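Long-range contacts in oxygen-independent coproporphyrinogen III oxidase (Escherichia coli, PDB 1OLT), which catalyses the anaerobic, radical SAM-dependent oxidative decarboxylation of two propionate groups of coproporphyrinogen III, giving protoporphyrinogen IX in heme biosynthesis: residues R166-V171 with N207-Y212; D147-E152 with R184-E189; A40-V45 with A97-G102. All coordinates share one frame; numbering follows the deposited sequence. Where two conformers were deposited one is given.

Interaction 1 of 3, residues R166-V171 with N207-Y212; sequences RLSMGV and NIDLIY. With SAM (S-adenosylmethionine), chain C.
Strands 166-171 and 207-212 run parallel, setting Ser168 opposite Asn207, Met169 opposite Ile208 and Gly170 opposite Asp209, with their axes 4.6 Å apart at closest approach and inclined by 27°. Four backbone hydrogen bonds join them: Asn207 N to Leu167 O, Met169 N to Asn207 O, Asp209 N to Met169 O, and Val171 N to Asp209 O. Ser168, Asn207 and Asp209 project from one face of the sheet, Met169 and Ile208 from the other.

On the polar face a water bridges the strands. It lies 2.6 Å from Ser168 OG and donates a hydrogen bond to Asp209 OD2 (2.7 Å). The same Asp209 OD2 is 2.8 Å from O3' of S-adenosylmethionine. Asp209 CG, anti to its own carbonyl carbon (chi1 -59°), comes 3.6 Å from SAM O3'. Asp209 CB is close to both ribose hydroxyls, O2' and O3'. Gly170 meets the other end of the ligand: with no side chain in the way, Gly170 CA comes within 3.3 Å of the carboxylate atom SAM OXT. Further along, the CG1 and CD1 branch of Ile211 lies against O2' and the adenine atom N3.

The two strands are neighbours in the curled parallel beta-sheet of the radical SAM domain, built like a partial TIM barrel, and the chain between them runs through helices 176-182 and 188-200 to form a beta-alpha-beta crossover. Helix 188-200 packs on Leu167, Met169 and Ile208, while Leu210 meets helix 219-232. Between the strands themselves, Val171 and Leu210 lie side by side and point the same way, with Val171 CG1 3.9 Å from Leu210 CD2. Val171 CG2, the branch beside the backbone N, faces Ile208 CB at 4.3 Å.

Interaction 2 of 3, residues D147-E152 with R184-E189; sequences DPREIE and REQDEE. With SAM (S-adenosylmethionine), chain C; SF4 (iron/sulfur cluster), chain B.
Arg149 lays its guanidinium on Arg184 within a salt-bridge network completed by Asp147, at the C-terminal ends of the strands of the radical SAM core, where the loop after strand 140-146 meets the turn between helices 176-182 and 188-200 beside the cluster and its S-adenosylmethionine. The stack has centres 4.3 Å apart and planes inclined by 30°. Arg184 CG sits over the centre of the Arg149 group, while Arg149 NH2 lies over the face of the Arg184 group, offset toward its rim and 3.5 Å from Arg184 NH1. These are two donors and like charges, so the acid beside them probably offsets the repulsion.

That acid is Asp147. Its OD1 is gripped side-on by Arg149, receiving NE on the syn lone pair at 2.9 Å and NH2 from above the carboxylate plane. The bend at chi3 (-69°) turns NE of Arg149 back toward it. Asp147 OD1 is also 3.5 Å from Arg184 NH2 but over the guanidinium face, an attraction of charges alone.

With one face taken up in this way, Arg184 uses its edge for hydrogen bonds. NH1 reaches SAM O and NH2 reaches SAM OXT, each at 2.9 Å and nearly straight; SAM O also binds an iron of the cluster. NE donates to Gln186 OE1, whose amide NE2 in turn bonds to Val171 O.

Van der Waals contact brings Pro148 CD, in the ring at the centre of an inverse gamma turn, to 3.6 Å from Arg184 NH2. Beyond the stack, a water accepts from Arg149 NH1 at 3.0 Å and donates to Glu185 O.

Interaction 3 of 3, residues A40-V45 with A97-G102; sequences AFLQAV and APLFAG
Leu99 and Phe100 meet Phe41, Leu42 and Val45 in an apolar contact between the last turns of helix 38-45 and the short 3-10 turn that follows helix 80-96, on the way into strand 105-112. No hydrogen bond passes between the two segments, and the backbones stay well apart, the nearest CA atoms being those of Val45 and Leu99 at 7.4 Å. Side chains bridge that distance and together bury about 209 Å².

Leu99 points at the helix and is met by three of its residues. Its CD1 comes 3.8 Å from Leu42 CD2, the two leucines crossing at about a right angle, and Leu42 CD2 is nearly as close to the other methyl, Leu99 CD2. The same Leu99 CD1 approaches the edge of the Phe41 ring, near its plane, at 4.2 Å from Phe41 CE2. In Phe41, chi1 (-176°) sets CG anti to the backbone N, and it is the ring edge at CE2 that reaches Leu99.

Val45, one helical turn beyond Phe41, divides its two methyls. Val45 CG1 lies 3.7 Å from the carbonyl oxygen Leu99 O, with Leu99 CB a little farther off. Val45 CG2 is 3.8 Å from Phe100 CZ. Both methyls are also near Phe100 CE1. The valine and the phenylalanine cross at about a right angle. Within the turn, Phe100 N donates to Ala97 O at 2.9 Å, the i to i-3 bond expected of a 3-10 turn.

Behind the contact, Phe41 and Phe100 both rest on Leu322 of strand 320-324 and Ile332 of strand 329-332; Phe41 also touches Ala337 of strand 335-339, so the helix and the turn sit together against strands 320-324 and 329-332, with the helix reaching on to 335-339.

Interaction 3 closes in the chain before the others open. Interactions 1 and 2 then interleave, in the order 147-152, 166-171, 184-189, 207-212, and helix 188-200 leads from the third of these segments to the fourth. Their centres lie 13 Å apart and they touch: interaction 1 is a strand pair of the sheet that the S-adenosylmethionine lies against, while interaction 2 holds its carboxylate from the loops beside the cluster. Interaction 3 is far from both, its centre about 33 Å from that of interaction 1 and 40 Å from that of interaction 2, on the opposite side of the chain's centre from interaction 1. There it joins helix 38-45 to the turn after helix 80-96.

Interaction 1 of 3, residues R166-V171 with N207-Y212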
loop_
_atom_site.group_PDB
_atom_site.type_symbol
_atom_site.label_atom_id
_atom_site.label_comp_id
_atom_site.label_asym_id
_atom_site.label_seq_id
_atom_site.Cartn_x
_atom_site.Cartn_y
_atom_site.Cartn_z
ATOM N N ARG A 166 -4.483 -10.658 -9.981
ATOM C CA ARG A 166 -4.472 -9.241 -9.899
ATOM C C ARG A 166 -3.095 -8.675 -10.130
ATOM O O ARG A 166 -2.120 -9.199 -9.696
ATOM C CB ARG A 166 -4.895 -8.772 -8.549
ATOM C CG ARG A 166 -6.135 -9.423 -8.092
ATOM C CD ARG A 166 -6.877 -8.632 -7.172
ATOM N NE ARG A 166 -8.265 -9.079 -7.101
ATOM C CZ ARG A 166 -9.053 -8.687 -6.158
ATOM N NH1 ARG A 166 -8.582 -7.817 -5.254
ATOM N NH2 ARG A 166 -10.319 -9.147 -6.112
ATOM N N LEU A 167 -3.040 -7.541 -10.811
ATOM C CA LEU A 167 -1.777 -6.835 -11.004
ATOM C C LEU A 167 -1.906 -5.309 -10.841
ATOM O O LEU A 167 -2.981 -4.730 -11.071
ATOM C CB LEU A 167 -1.143 -7.201 -12.353
ATOM C CG LEU A 167 -1.502 -6.617 -13.718
ATOM C CD1 LEU A 167 -1.127 -5.156 -13.981
ATOM C CD2 LEU A 167 -0.825 -7.513 -14.771
ATOM N N SER A 168 -0.772 -4.700 -10.519
ATOM C CA SER A 168 -0.575 -3.282 -10.385
ATOM C C SER A 168 0.633 -2.943 -11.264
ATOM O O SER A 168 1.641 -3.704 -11.296
ATOM C CB SER A 168 -0.325 -2.932 -8.941
ATOM O OG SER A 168 -0.165 -1.549 -8.869
ATOM N N MET A 169 0.536 -1.847 -12.014
ATOM C CA MET A 169 1.565 -1.462 -12.933
ATOM C C MET A 169 1.921 -0.015 -12.694
ATOM O O MET A 169 1.059 0.855 -12.687
ATOM C CB MET A 169 1.059 -1.680 -14.355
ATOM C CG MET A 169 1.953 -1.199 -15.483
ATOM S SD MET A 169 1.195 -1.432 -17.153
ATOM C CE MET A 169 0.708 -3.166 -16.974
ATOM N N GLY A 170 3.206 0.242 -12.513
ATOM C CA GLY A 170 3.683 1.595 -12.392
ATOM C C GLY A 170 3.686 2.302 -13.736
ATOM O O GLY A 170 4.219 1.785 -14.696
ATOM N N VAL A 171 3.138 3.498 -13.787
ATOM C CA VAL A 171 3.241 4.363 -14.982
ATOM C C VAL A 171 3.927 5.706 -14.654
ATOM O O VAL A 171 4.848 6.145 -15.348
ATOM C CB VAL A 171 1.834 4.550 -15.621
ATOM C CG1 VAL A 171 1.811 5.639 -16.678
ATOM C CG2 VAL A 171 1.306 3.192 -16.204
ATOM N N ASN A 207 -4.595 -2.144 -11.405
ATOM C CA ASN A 207 -4.248 -0.832 -10.905
ATOM C C ASN A 207 -3.114 -0.255 -11.704
ATOM O O ASN A 207 -2.164 -0.996 -12.094
ATOM C CB ASN A 207 -3.862 -0.934 -9.417
ATOM C CG ASN A 207 -3.371 0.371 -8.868
ATOM O OD1 ASN A 207 -2.148 0.618 -8.719
ATOM N ND2 ASN A 207 -4.276 1.254 -8.649
ATOM N N ILE A 208 -3.186 1.042 -11.984
ATOM C CA ILE A 208 -1.987 1.793 -12.336
ATOM C C ILE A 208 -1.597 2.879 -11.314
ATOM O O ILE A 208 -2.494 3.609 -10.744
ATOM C CB ILE A 208 -2.057 2.385 -13.703
ATOM C CG1 ILE A 208 -2.980 3.511 -13.791
ATOM C CG2 ILE A 208 -2.450 1.368 -14.792
ATOM C CD1 ILE A 208 -2.588 4.386 -14.873
ATOM N N ASP A 209 -0.292 3.032 -11.081
ATOM C CA ASP A 209 0.249 4.104 -10.270
ATOM C C ASP A 209 0.640 5.308 -11.119
ATOM O O ASP A 209 1.266 5.159 -12.195
ATOM C CB ASP A 209 1.510 3.687 -9.529
ATOM C CG ASP A 209 1.323 2.516 -8.606
ATOM O OD1 ASP A 209 0.208 2.255 -8.088
ATOM O OD2 ASP A 209 2.330 1.812 -8.286
ATOM N N LEU A 210 0.208 6.487 -10.666
ATOM C CA LEU A 210 0.598 7.745 -11.178
ATOM C C LEU A 210 1.179 8.567 -10.016
ATOM O O LEU A 210 0.836 8.336 -8.849
ATOM C CB LEU A 210 -0.547 8.506 -11.828
ATOM C CG LEU A 210 -1.238 7.837 -13.005
ATOM C CD1 LEU A 210 -2.541 8.619 -13.409
ATOM C CD2 LEU A 210 -0.277 7.782 -14.119
ATOM N N ILE A 211 2.074 9.494 -10.343
ATOM C CA ILE A 211 2.583 10.463 -9.358
ATOM C C ILE A 211 2.418 11.883 -9.855
ATOM O O ILE A 211 2.759 12.207 -11.012
ATOM C CB ILE A 211 4.055 10.222 -9.018
ATOM C CG1 ILE A 211 4.321 8.783 -8.608
ATOM C CG2 ILE A 211 4.536 11.206 -7.975
ATOM C CD1 ILE A 211 5.858 8.468 -8.500
ATOM N N TYR A 212 1.874 12.748 -8.978
ATOM C CA TYR A 212 1.770 14.196 -9.264
ATOM C C TYR A 212 2.732 14.956 -8.347
ATOM O O TYR A 212 2.982 14.558 -7.216
ATOM C CB TYR A 212 0.318 14.724 -9.192
ATOM C CG TYR A 212 -0.262 14.875 -7.815
ATOM C CD1 TYR A 212 -0.821 13.818 -7.180
ATOM C CD2 TYR A 212 -0.227 16.105 -7.157
ATOM C CE1 TYR A 212 -1.345 13.938 -5.939
ATOM C CE2 TYR A 212 -0.781 16.244 -5.885
ATOM C CZ TYR A 212 -1.289 15.135 -5.285
ATOM O OH TYR A 212 -1.828 15.224 -4.041
HETATM N N SAM C . 8.665 -1.409 -9.436
HETATM C CA SAM C . 7.422 -1.300 -10.188
HETATM C C SAM C . 7.292 -0.007 -11.003
HETATM O O SAM C . 8.024 0.996 -10.696
HETATM O OXT SAM C . 6.529 -0.075 -11.945
HETATM C CB SAM C . 6.287 -1.344 -9.145
HETATM C CG SAM C . 5.799 -0.101 -8.453
HETATM S SD SAM C . 6.898 0.610 -7.255
HETATM C CE SAM C . 7.291 -0.735 -6.129
HETATM C "C5'" SAM C . 5.677 1.365 -6.049
HETATM C "C4'" SAM C . 5.101 2.798 -6.331
HETATM O "O4'" SAM C . 5.522 3.785 -5.398
HETATM C "C3'" SAM C . 5.549 3.382 -7.650
HETATM O "O3'" SAM C . 4.917 2.789 -8.790
HETATM C "C2'" SAM C . 5.318 4.888 -7.467
HETATM O "O2'" SAM C . 4.039 5.273 -7.972
HETATM C "C1'" SAM C . 5.319 5.060 -5.968
HETATM N N9 SAM C . 6.372 5.926 -5.479
HETATM C C8 SAM C . 7.693 5.570 -5.382
HETATM N N7 SAM C . 8.379 6.586 -4.868
HETATM C C5 SAM C . 7.489 7.597 -4.610
HETATM C C6 SAM C . 7.634 8.885 -4.068
HETATM N N6 SAM C . 8.804 9.372 -3.654
HETATM N N1 SAM C . 6.515 9.660 -3.949
HETATM C C2 SAM C . 5.271 9.174 -4.369
HETATM N N3 SAM C . 5.124 7.931 -4.884
HETATM C C4 SAM C . 6.228 7.167 -5.008
HETATM O O HOH W 1 2.360 -0.925 -8.489
#

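Interaction 2 of 3, residues D147-E152 with R184-E189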
loop_
_atom_site.group_PDB
_atom_site.type_symbol
_atom_site.label_atom_id
_atom_site.label_comp_id
_atom_site.label_asym_id
_atom_site.label_seq_id
_atom_site.Cartn_x
_atom_site.Cartn_y
_atom_site.Cartn_z
ATOM N N ASP A 147 6.634 -3.609 -13.456
ATOM C CA ASP A 147 7.244 -2.471 -14.167
ATOM C C ASP A 147 7.094 -2.744 -15.687
ATOM O O ASP A 147 7.550 -3.782 -16.183
ATOM C CB ASP A 147 8.721 -2.449 -13.776
ATOM C CG ASP A 147 9.547 -1.414 -14.526
ATOM O OD1 ASP A 147 9.006 -0.421 -15.059
ATOM O OD2 ASP A 147 10.803 -1.530 -14.566
ATOM N N PRO A 148 6.474 -1.841 -16.446
ATOM C CA PRO A 148 6.214 -2.118 -17.872
ATOM C C PRO A 148 7.440 -1.764 -18.788
ATOM O O PRO A 148 7.293 -1.009 -19.821
ATOM C CB PRO A 148 5.064 -1.201 -18.171
ATOM C CG PRO A 148 5.441 0.068 -17.303
ATOM C CD PRO A 148 5.932 -0.553 -16.019
ATOM N N ARG A 149 8.608 -2.199 -18.376
ATOM C CA ARG A 149 9.873 -2.029 -19.101
ATOM C C ARG A 149 10.627 -3.334 -18.978
ATOM O O ARG A 149 10.453 -4.052 -18.008
ATOM C CB ARG A 149 10.706 -0.935 -18.488
ATOM C CG ARG A 149 10.165 0.419 -18.685
ATOM C CD ARG A 149 10.966 1.484 -17.930
ATOM N NE ARG A 149 10.791 1.346 -16.474
ATOM C CZ ARG A 149 11.579 1.864 -15.562
ATOM N NH1 ARG A 149 12.599 2.642 -15.911
ATOM N NH2 ARG A 149 11.311 1.670 -14.266
ATOM N N GLU A 150 11.406 -3.654 -19.998
ATOM C CA GLU A 150 12.254 -4.881 -20.011
ATOM C C GLU A 150 11.458 -6.139 -19.611
ATOM O O GLU A 150 11.835 -6.964 -18.737
ATOM C CB GLU A 150 13.491 -4.625 -19.163
ATOM C CG GLU A 150 14.315 -3.459 -19.708
ATOM C CD GLU A 150 15.625 -3.220 -18.922
ATOM O OE1 GLU A 150 16.218 -4.209 -18.499
ATOM O OE2 GLU A 150 16.021 -2.035 -18.666
ATOM N N ILE A 151 10.305 -6.268 -20.218
ATOM C CA ILE A 151 9.451 -7.405 -19.926
ATOM C C ILE A 151 8.741 -7.767 -21.226
ATOM O O ILE A 151 8.412 -6.908 -21.981
ATOM C CB ILE A 151 8.451 -7.084 -18.749
ATOM C CG1 ILE A 151 7.757 -8.317 -18.239
ATOM C CG2 ILE A 151 7.398 -6.040 -19.098
ATOM C CD1 ILE A 151 6.832 -8.019 -17.082
ATOM N N GLU A 152 8.490 -9.049 -21.437
ATOM C CA GLU A 152 7.762 -9.497 -22.623
ATOM C C GLU A 152 6.292 -9.723 -22.217
ATOM O O GLU A 152 5.990 -10.063 -21.064
ATOM C CB GLU A 152 8.385 -10.787 -23.170
ATOM C CG GLU A 152 9.736 -10.577 -23.839
ATOM C CD GLU A 152 9.751 -9.355 -24.716
ATOM O OE1 GLU A 152 8.995 -9.343 -25.705
ATOM O OE2 GLU A 152 10.486 -8.381 -24.384
ATOM N N ARG A 184 12.797 7.518 -16.217
ATOM C CA ARG A 184 11.803 6.490 -16.388
ATOM C C ARG A 184 11.181 6.541 -17.801
ATOM O O ARG A 184 9.970 6.494 -17.986
ATOM C CB ARG A 184 10.699 6.521 -15.335
ATOM C CG ARG A 184 9.990 5.096 -15.241
ATOM C CD ARG A 184 8.829 5.191 -14.534
ATOM N NE ARG A 184 8.027 4.001 -14.578
ATOM C CZ ARG A 184 7.910 3.087 -13.625
ATOM N NH1 ARG A 184 8.652 3.120 -12.519
ATOM N NH2 ARG A 184 7.015 2.116 -13.809
ATOM N N GLU A 185 12.051 6.622 -18.794
ATOM C CA GLU A 185 11.650 6.524 -20.171
ATOM C C GLU A 185 10.958 5.155 -20.349
ATOM O O GLU A 185 11.481 4.139 -19.964
ATOM C CB GLU A 185 12.857 6.585 -21.089
ATOM C CG GLU A 185 12.538 6.298 -22.541
ATOM C CD GLU A 185 11.740 7.394 -23.153
ATOM O OE1 GLU A 185 11.970 8.561 -22.723
ATOM O OE2 GLU A 185 10.904 7.081 -24.093
ATOM N N GLN A 186 9.796 5.184 -20.962
ATOM C CA GLN A 186 8.992 4.002 -21.201
ATOM C C GLN A 186 8.142 4.182 -22.462
ATOM O O GLN A 186 7.829 5.345 -22.961
ATOM C CB GLN A 186 8.155 3.633 -19.903
ATOM C CG GLN A 186 7.376 4.602 -19.471
ATOM C CD GLN A 186 6.834 4.468 -18.021
ATOM O OE1 GLN A 186 7.078 3.509 -17.277
ATOM N NE2 GLN A 186 6.017 5.450 -17.684
ATOM N N ASP A 187 7.833 3.047 -23.056
ATOM C CA ASP A 187 7.178 3.077 -24.356
ATOM C C ASP A 187 5.659 3.043 -24.137
ATOM O O ASP A 187 5.154 2.079 -23.652
ATOM C CB ASP A 187 7.653 1.867 -25.157
ATOM C CG ASP A 187 7.140 1.867 -26.557
ATOM O OD1 ASP A 187 5.910 2.013 -26.807
ATOM O OD2 ASP A 187 7.907 1.711 -27.488
ATOM N N GLU A 188 4.962 4.120 -24.515
ATOM C CA GLU A 188 3.528 4.268 -24.258
ATOM C C GLU A 188 2.744 3.157 -24.977
ATOM O O GLU A 188 1.787 2.593 -24.421
ATOM C CB GLU A 188 3.047 5.612 -24.766
ATOM C CG GLU A 188 1.568 5.858 -24.550
ATOM C CD GLU A 188 1.144 7.263 -24.998
ATOM O OE1 GLU A 188 1.704 8.261 -24.529
ATOM O OE2 GLU A 188 0.330 7.347 -25.857
ATOM N N GLU A 189 3.140 2.822 -26.188
ATOM C CA GLU A 189 2.446 1.756 -26.929
ATOM C C GLU A 189 2.576 0.450 -26.247
ATOM O O GLU A 189 1.627 -0.348 -26.199
ATOM C CB GLU A 189 2.930 1.646 -28.380
ATOM C CG GLU A 189 2.544 2.835 -29.205
ATOM C CD GLU A 189 1.056 2.885 -29.494
ATOM O OE1 GLU A 189 0.415 1.797 -29.585
ATOM O OE2 GLU A 189 0.516 4.027 -29.621
HETATM N N SAM C . 8.665 -1.409 -9.436
HETATM C CA SAM C . 7.422 -1.300 -10.188
HETATM C C SAM C . 7.292 -0.007 -11.003
HETATM O O SAM C . 8.024 0.996 -10.696
HETATM O OXT SAM C . 6.529 -0.075 -11.945
HETATM C CB SAM C . 6.287 -1.344 -9.145
HETATM C CG SAM C . 5.799 -0.101 -8.453
HETATM S SD SAM C . 6.898 0.610 -7.255
HETATM C CE SAM C . 7.291 -0.735 -6.129
HETATM C "C5'" SAM C . 5.677 1.365 -6.049
HETATM C "C4'" SAM C . 5.101 2.798 -6.331
HETATM O "O4'" SAM C . 5.522 3.785 -5.398
HETATM C "C3'" SAM C . 5.549 3.382 -7.650
HETATM O "O3'" SAM C . 4.917 2.789 -8.790
HETATM C "C2'" SAM C . 5.318 4.888 -7.467
HETATM O "O2'" SAM C . 4.039 5.273 -7.972
HETATM C "C1'" SAM C . 5.319 5.060 -5.968
HETATM N N9 SAM C . 6.372 5.926 -5.479
HETATM C C8 SAM C . 7.693 5.570 -5.382
HETATM N N7 SAM C . 8.379 6.586 -4.868
HETATM C C5 SAM C . 7.489 7.597 -4.610
HETATM C C6 SAM C . 7.634 8.885 -4.068
HETATM N N6 SAM C . 8.804 9.372 -3.654
HETATM N N1 SAM C . 6.515 9.660 -3.949
HETATM C C2 SAM C . 5.271 9.174 -4.369
HETATM N N3 SAM C . 5.124 7.931 -4.884
HETATM C C4 SAM C . 6.228 7.167 -5.008
HETATM FE FE1 SF4 B . 12.135 0.314 -8.912
HETATM FE FE2 SF4 B . 11.055 2.390 -7.650
HETATM FE FE3 SF4 B . 9.742 0.895 -9.260
HETATM FE FE4 SF4 B . 11.401 2.383 -10.071
HETATM S S1 SF4 B . 9.483 3.136 -9.059
HETATM S S2 SF4 B . 11.188 0.347 -10.937
HETATM S S3 SF4 B . 12.999 2.244 -8.713
HETATM S S4 SF4 B . 10.587 0.347 -7.342
HETATM O O HOH W 2 8.322 0.458 -21.989
HETATM O O HOH W 3 13.670 3.727 -18.488
#

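Interaction 3 of 3, residues A40-V45 with A97-G102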
loop_
_atom_site.group_PDB
_atom_site.type_symbol
_atom_site.label_atom_id
_atom_site.label_comp_id
_atom_site.label_asym_id
_atom_site.label_seq_id
_atom_site.Cartn_x
_atom_site.Cartn_y
_atom_site.Cartn_z
ATOM N N ALA A 40 8.310 -12.783 21.267
ATOM C CA ALA A 40 7.123 -11.934 21.138
ATOM C C ALA A 40 6.469 -12.317 19.857
ATOM O O ALA A 40 5.260 -12.388 19.762
ATOM C CB ALA A 40 7.501 -10.449 21.119
ATOM N N PHE A 41 7.291 -12.650 18.863
ATOM C CA PHE A 41 6.774 -13.045 17.591
ATOM C C PHE A 41 5.992 -14.350 17.711
ATOM O O PHE A 41 4.914 -14.509 17.140
ATOM C CB PHE A 41 7.932 -13.186 16.544
ATOM C CG PHE A 41 7.477 -13.487 15.206
ATOM C CD1 PHE A 41 7.011 -12.488 14.403
ATOM C CD2 PHE A 41 7.493 -14.774 14.719
ATOM C CE1 PHE A 41 6.575 -12.748 13.097
ATOM C CE2 PHE A 41 7.046 -15.067 13.405
ATOM C CZ PHE A 41 6.595 -14.065 12.602
ATOM N N LEU A 42 6.566 -15.304 18.405
ATOM C CA LEU A 42 5.894 -16.590 18.556
ATOM C C LEU A 42 4.588 -16.438 19.363
ATOM O O LEU A 42 3.607 -17.066 19.012
ATOM C CB LEU A 42 6.811 -17.594 19.209
ATOM C CG LEU A 42 8.049 -17.908 18.354
ATOM C CD1 LEU A 42 8.899 -18.913 19.147
ATOM C CD2 LEU A 42 7.712 -18.483 17.021
ATOM N N GLN A 43 4.582 -15.598 20.396
ATOM C CA GLN A 43 3.338 -15.312 21.135
ATOM C C GLN A 43 2.297 -14.683 20.219
ATOM O O GLN A 43 1.112 -14.978 20.349
ATOM C CB GLN A 43 3.584 -14.359 22.303
ATOM C CG GLN A 43 4.279 -14.968 23.464
ATOM C CD GLN A 43 4.362 -13.983 24.699
ATOM O OE1 GLN A 43 3.729 -12.901 24.688
ATOM N NE2 GLN A 43 5.130 -14.371 25.743
ATOM N N ALA A 44 2.738 -13.847 19.250
ATOM C CA ALA A 44 1.808 -13.214 18.321
ATOM C C ALA A 44 1.182 -14.257 17.405
ATOM O O ALA A 44 -0.033 -14.237 17.127
ATOM C CB ALA A 44 2.507 -12.160 17.501
ATOM N N VAL A 45 2.014 -15.176 16.920
ATOM C CA VAL A 45 1.552 -16.194 15.990
ATOM C C VAL A 45 0.531 -17.102 16.690
ATOM O O VAL A 45 -0.409 -17.574 16.091
ATOM C CB VAL A 45 2.728 -17.054 15.497
ATOM C CG1 VAL A 45 2.221 -18.347 14.829
ATOM C CG2 VAL A 45 3.565 -16.286 14.598
ATOM N N ALA A 97 7.176 -21.056 7.816
ATOM C CA ALA A 97 5.950 -21.713 7.405
ATOM C C ALA A 97 5.366 -22.803 8.323
ATOM O O ALA A 97 4.135 -22.870 8.434
ATOM C CB ALA A 97 6.069 -22.210 5.985
ATOM N N PRO A 98 6.167 -23.657 8.980
ATOM C CA PRO A 98 5.586 -24.612 9.930
ATOM C C PRO A 98 4.825 -23.956 11.084
ATOM O O PRO A 98 3.947 -24.585 11.634
ATOM C CB PRO A 98 6.796 -25.424 10.456
ATOM C CG PRO A 98 7.864 -25.249 9.379
ATOM C CD PRO A 98 7.632 -23.853 8.812
ATOM N N LEU A 99 5.142 -22.710 11.416
ATOM C CA LEU A 99 4.408 -21.973 12.456
ATOM C C LEU A 99 2.935 -21.734 12.043
ATOM O O LEU A 99 2.081 -21.510 12.881
ATOM C CB LEU A 99 5.080 -20.636 12.757
ATOM C CG LEU A 99 6.532 -20.674 13.225
ATOM C CD1 LEU A 99 7.005 -19.297 13.369
ATOM C CD2 LEU A 99 6.697 -21.433 14.523
ATOM N N PHE A 100 2.663 -21.822 10.743
ATOM C CA PHE A 100 1.358 -21.527 10.181
ATOM C C PHE A 100 0.696 -22.723 9.527
ATOM O O PHE A 100 -0.205 -22.532 8.696
ATOM C CB PHE A 100 1.528 -20.370 9.133
ATOM C CG PHE A 100 2.133 -19.119 9.720
ATOM C CD1 PHE A 100 1.326 -18.163 10.390
ATOM C CD2 PHE A 100 3.486 -18.913 9.670
ATOM C CE1 PHE A 100 1.900 -17.005 10.946
ATOM C CE2 PHE A 100 4.071 -17.788 10.236
ATOM C CZ PHE A 100 3.276 -16.826 10.880
ATOM N N ALA A 101 1.125 -23.945 9.882
ATOM C CA ALA A 101 0.620 -25.187 9.263
ATOM C C ALA A 101 -0.904 -25.359 9.290
ATOM O O ALA A 101 -1.483 -25.948 8.362
ATOM C CB ALA A 101 1.259 -26.452 9.962
ATOM N N GLY A 102 -1.554 -24.920 10.362
ATOM C CA GLY A 102 -3.030 -24.962 10.393
ATOM C C GLY A 102 -3.805 -23.842 9.632
ATOM O O GLY A 102 -5.003 -23.814 9.640
#